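Local coordinates for protein NUDIX hydrolase (Alicyclobacillus acidocaldarius subsp. acidocaldarius, PDB 3QSJ) that probably hydrolyses phosphorus-containing anhydride bonds with the help of bound divalent metal ions, at residues 23-34 and 172-183. Residues are numbered along the deposited sequence; the frame is centred on the assembly and turned at random. Where two conformers were deposited one is given.
Sequences DIEVLVVRRAKT and AELDAALWTPAR
Strands 24-31 and 176-181 pair antiparallel in the mixed sheet of the domain, with hydrogen-bonded pairs at Val26-Thr180 and Val28-Leu178. Each pair is closed by two backbone bonds, among them Thr180 N to Val26 O at 2.9 Å. At one end the ladder runs on into the following helix, Ala182 N donating to Ile24 O; at the other, Ala32 N reaches Glu173 O.

On one face Leu27 lays CD2 over the five-membered ring of Trp179, 3.4 Å from its centroid and only 4° off the normal, a CH-pi contact. Trp179 CG stands anti to the carbonyl carbon (chi1 -81°), which swings the indole across the strand so that its six-membered ring reaches the backbone of Glu25 and Val26. Its NE1 donates to Gly165 O, and Arg17 makes a cation-pi contact with the ring. With an alanine here, Leu27 CD2 would probably lose its aromatic platform and Gly165 O its indole donor.

Val29 continues this face, CB meeting Leu174 CD1 at 3.7 Å. This side packs on helix 72-87, the helix of the Nudix box, which carries the calcium ligands Glu82 and Glu86; Gly46 is a third. Leu27 and Val29 touch Ile87, while Val29 and Leu174 touch Glu86. On the opposite face, in the conformer given, Val28 CG2 lies beside Thr180 CG2 and Leu178 CD1, while Val26 leans on helix 198-209.

Near Asp175, where the chain turns a corner, Arg30 bends at chi3 and sends NE to the syn lone pair of Asp175 OD1 at 3.0 Å, a salt bridge with the carboxylate and guanidinium planes 65° apart. Two waters donate to Asp175 OD2, one also bonded to Arg31 O and the other to Lys33 N.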
# COMPACT_ATOMS: atom_id res chain seq x y z
N ASP A 23 10.28 -12.37 13.13
CA ASP A 23 10.61 -11.53 11.99
C ASP A 23 9.33 -10.84 11.50
O ASP A 23 8.29 -11.47 11.49
CB ASP A 23 11.20 -12.34 10.83
CG ASP A 23 12.57 -12.95 11.10
OD1 ASP A 23 13.35 -12.35 11.87
OD2 ASP A 23 12.86 -14.03 10.55
N ILE A 24 9.45 -9.60 10.99
CA ILE A 24 8.29 -8.94 10.40
C ILE A 24 7.98 -9.59 9.06
O ILE A 24 8.89 -9.83 8.25
CB ILE A 24 8.58 -7.43 10.24
CG1 ILE A 24 8.74 -6.78 11.63
CG2 ILE A 24 7.45 -6.77 9.42
CD1 ILE A 24 9.21 -5.30 11.68
N GLU A 25 6.69 -9.78 8.77
CA GLU A 25 6.20 -10.26 7.49
C GLU A 25 5.45 -9.12 6.85
O GLU A 25 4.92 -8.28 7.56
CB GLU A 25 5.26 -11.46 7.68
CG GLU A 25 6.09 -12.62 8.18
CD GLU A 25 5.34 -13.85 8.63
OE1 GLU A 25 4.08 -13.85 8.56
OE2 GLU A 25 6.03 -14.82 9.02
N VAL A 26 5.34 -9.13 5.51
CA VAL A 26 4.77 -7.99 4.76
C VAL A 26 4.00 -8.52 3.56
O VAL A 26 4.37 -9.58 3.04
CB VAL A 26 5.93 -7.03 4.35
CG1 VAL A 26 7.01 -7.72 3.47
CG2 VAL A 26 5.40 -5.74 3.70
N LEU A 27 2.97 -7.79 3.08
CA LEU A 27 2.21 -8.21 1.93
C LEU A 27 2.91 -7.68 0.69
O LEU A 27 3.15 -6.46 0.53
CB LEU A 27 0.78 -7.64 1.97
CG LEU A 27 -0.22 -8.37 2.85
CD1 LEU A 27 -1.54 -7.61 2.85
CD2 LEU A 27 -0.47 -9.81 2.30
N VAL A 28 3.23 -8.58 -0.20
CA VAL A 28 3.83 -8.15 -1.45
C VAL A 28 3.01 -8.72 -2.56
O VAL A 28 2.28 -9.71 -2.36
CB VAL A 28 5.33 -8.52 -1.59
CG1 VAL A 28 6.20 -7.72 -0.61
CG2 VAL A 28 5.56 -10.03 -1.42
N VAL A 29 3.16 -8.14 -3.74
CA VAL A 29 2.48 -8.63 -4.95
C VAL A 29 3.49 -8.73 -6.09
O VAL A 29 4.53 -8.07 -6.05
CB VAL A 29 1.30 -7.73 -5.34
CG1 VAL A 29 0.26 -7.69 -4.19
CG2 VAL A 29 1.77 -6.32 -5.72
N ARG A 30 3.20 -9.54 -7.12
CA ARG A 30 4.09 -9.55 -8.29
C ARG A 30 3.29 -9.25 -9.53
O ARG A 30 2.26 -9.86 -9.76
CB ARG A 30 4.80 -10.91 -8.43
CG ARG A 30 5.68 -10.91 -9.71
CD ARG A 30 6.51 -12.16 -9.83
NE ARG A 30 5.70 -13.37 -9.93
CZ ARG A 30 6.23 -14.58 -9.95
NH1 ARG A 30 7.55 -14.73 -9.96
NH2 ARG A 30 5.46 -15.66 -9.98
N ARG A 31 3.75 -8.29 -10.33
CA ARG A 31 3.14 -7.94 -11.64
C ARG A 31 3.26 -9.09 -12.60
O ARG A 31 4.33 -9.70 -12.73
CB ARG A 31 3.81 -6.69 -12.23
CG ARG A 31 3.61 -5.49 -11.34
CD ARG A 31 4.48 -4.34 -11.77
NE ARG A 31 3.95 -3.75 -12.99
CZ ARG A 31 2.99 -2.84 -13.01
NH1 ARG A 31 2.41 -2.44 -11.89
NH2 ARG A 31 2.56 -2.34 -14.17
N ALA A 32 2.16 -9.45 -13.27
CA ALA A 32 2.15 -10.55 -14.24
C ALA A 32 3.15 -10.27 -15.41
O ALA A 32 3.38 -9.12 -15.78
CB ALA A 32 0.75 -10.72 -14.81
N LYS A 33 3.67 -11.35 -16.03
CA LYS A 33 4.60 -11.29 -17.15
C LYS A 33 3.90 -10.65 -18.36
O LYS A 33 4.56 -10.14 -19.26
CB LYS A 33 5.09 -12.71 -17.49
CG LYS A 33 6.01 -13.34 -16.44
CD LYS A 33 6.58 -14.66 -16.94
CE LYS A 33 5.97 -15.90 -16.34
NZ LYS A 33 4.50 -16.02 -16.60
N THR A 34 2.55 -10.64 -18.35
CA THR A 34 1.71 -10.06 -19.39
C THR A 34 1.53 -8.55 -19.32
O THR A 34 1.02 -7.97 -20.29
CB THR A 34 0.36 -10.78 -19.49
OG1 THR A 34 -0.28 -10.64 -18.22
CG2 THR A 34 0.50 -12.24 -19.92
N ALA A 172 -6.11 -10.11 -13.88
CA ALA A 172 -4.83 -10.63 -14.39
C ALA A 172 -3.59 -9.76 -14.20
O ALA A 172 -2.50 -10.23 -14.51
CB ALA A 172 -4.99 -11.01 -15.87
N GLU A 173 -3.72 -8.54 -13.65
CA GLU A 173 -2.58 -7.65 -13.49
C GLU A 173 -1.47 -8.17 -12.61
O GLU A 173 -0.29 -7.98 -12.95
CB GLU A 173 -3.04 -6.27 -13.05
CG GLU A 173 -3.40 -5.49 -14.31
CD GLU A 173 -4.49 -4.44 -14.24
OE1 GLU A 173 -5.35 -4.45 -15.15
OE2 GLU A 173 -4.44 -3.58 -13.34
N LEU A 174 -1.85 -8.87 -11.51
CA LEU A 174 -0.86 -9.44 -10.58
C LEU A 174 -0.92 -10.95 -10.71
O LEU A 174 -2.01 -11.48 -10.87
CB LEU A 174 -1.21 -9.02 -9.11
CG LEU A 174 -1.24 -7.53 -8.87
CD1 LEU A 174 -1.70 -7.19 -7.47
CD2 LEU A 174 0.13 -6.90 -9.21
N ASP A 175 0.19 -11.65 -10.67
CA ASP A 175 0.06 -13.10 -10.73
C ASP A 175 0.28 -13.76 -9.38
O ASP A 175 0.25 -14.99 -9.29
CB ASP A 175 0.92 -13.69 -11.83
CG ASP A 175 2.42 -13.49 -11.64
OD1 ASP A 175 2.83 -13.01 -10.54
OD2 ASP A 175 3.18 -13.88 -12.55
N ALA A 176 0.63 -12.97 -8.38
CA ALA A 176 0.86 -13.53 -7.05
C ALA A 176 0.72 -12.46 -6.00
O ALA A 176 0.85 -11.27 -6.30
CB ALA A 176 2.26 -14.12 -6.98
N ALA A 177 0.38 -12.88 -4.79
CA ALA A 177 0.25 -11.98 -3.64
C ALA A 177 0.36 -12.85 -2.43
O ALA A 177 -0.28 -13.91 -2.37
CB ALA A 177 -1.09 -11.29 -3.65
N LEU A 178 1.23 -12.46 -1.48
CA LEU A 178 1.43 -13.26 -0.30
C LEU A 178 2.03 -12.51 0.86
O LEU A 178 2.57 -11.41 0.68
CB LEU A 178 2.23 -14.55 -0.59
CG LEU A 178 3.74 -14.54 -0.99
CD1 LEU A 178 4.22 -13.32 -1.63
CD2 LEU A 178 4.64 -15.11 0.07
N TRP A 179 1.92 -13.12 2.05
CA TRP A 179 2.58 -12.61 3.25
C TRP A 179 3.98 -13.23 3.25
O TRP A 179 4.14 -14.47 3.38
CB TRP A 179 1.84 -13.08 4.51
CG TRP A 179 0.63 -12.26 4.82
CD1 TRP A 179 -0.68 -12.61 4.66
CD2 TRP A 179 0.64 -10.99 5.46
NE1 TRP A 179 -1.50 -11.65 5.25
CE2 TRP A 179 -0.71 -10.64 5.74
CE3 TRP A 179 1.67 -10.12 5.88
CZ2 TRP A 179 -1.06 -9.45 6.38
CZ3 TRP A 179 1.31 -8.95 6.54
CH2 TRP A 179 -0.04 -8.59 6.70
N THR A 180 5.00 -12.39 3.16
CA THR A 180 6.34 -12.96 3.17
C THR A 180 7.22 -12.36 4.25
O THR A 180 7.13 -11.16 4.51
CB THR A 180 7.03 -12.76 1.77
OG1 THR A 180 8.32 -13.38 1.79
CG2 THR A 180 7.20 -11.28 1.40
N PRO A 181 8.10 -13.14 4.91
CA PRO A 181 9.07 -12.50 5.81
C PRO A 181 9.88 -11.50 4.94
O PRO A 181 10.19 -11.82 3.78
CB PRO A 181 9.96 -13.66 6.25
CG PRO A 181 9.21 -14.86 5.98
CD PRO A 181 8.33 -14.60 4.82
N ALA A 182 10.13 -10.29 5.44
CA ALA A 182 10.86 -9.24 4.68
C ALA A 182 12.29 -9.68 4.32
O ALA A 182 12.77 -9.40 3.22
CB ALA A 182 10.87 -7.93 5.47
N ARG A 183 12.96 -10.45 5.23
CA ARG A 183 14.32 -11.01 5.00
C ARG A 183 14.37 -11.93 3.75
O ARG A 183 15.31 -11.81 2.93
CB ARG A 183 14.75 -11.77 6.26
CG ARG A 183 16.26 -11.96 6.40
CD ARG A 183 16.60 -12.67 7.70
NE ARG A 183 16.17 -11.92 8.89
CZ ARG A 183 16.94 -11.07 9.57
NH1 ARG A 183 16.46 -10.44 10.63
NH2 ARG A 183 18.20 -10.86 9.19
O HOH W 1 13.77 -9.65 10.01
O HOH W 2 11.72 -9.98 8.18
O HOH W 3 3.08 -16.30 -9.65
O HOH W 4 5.30 -12.39 -12.93
O HOH W 5 2.61 -13.88 -15.04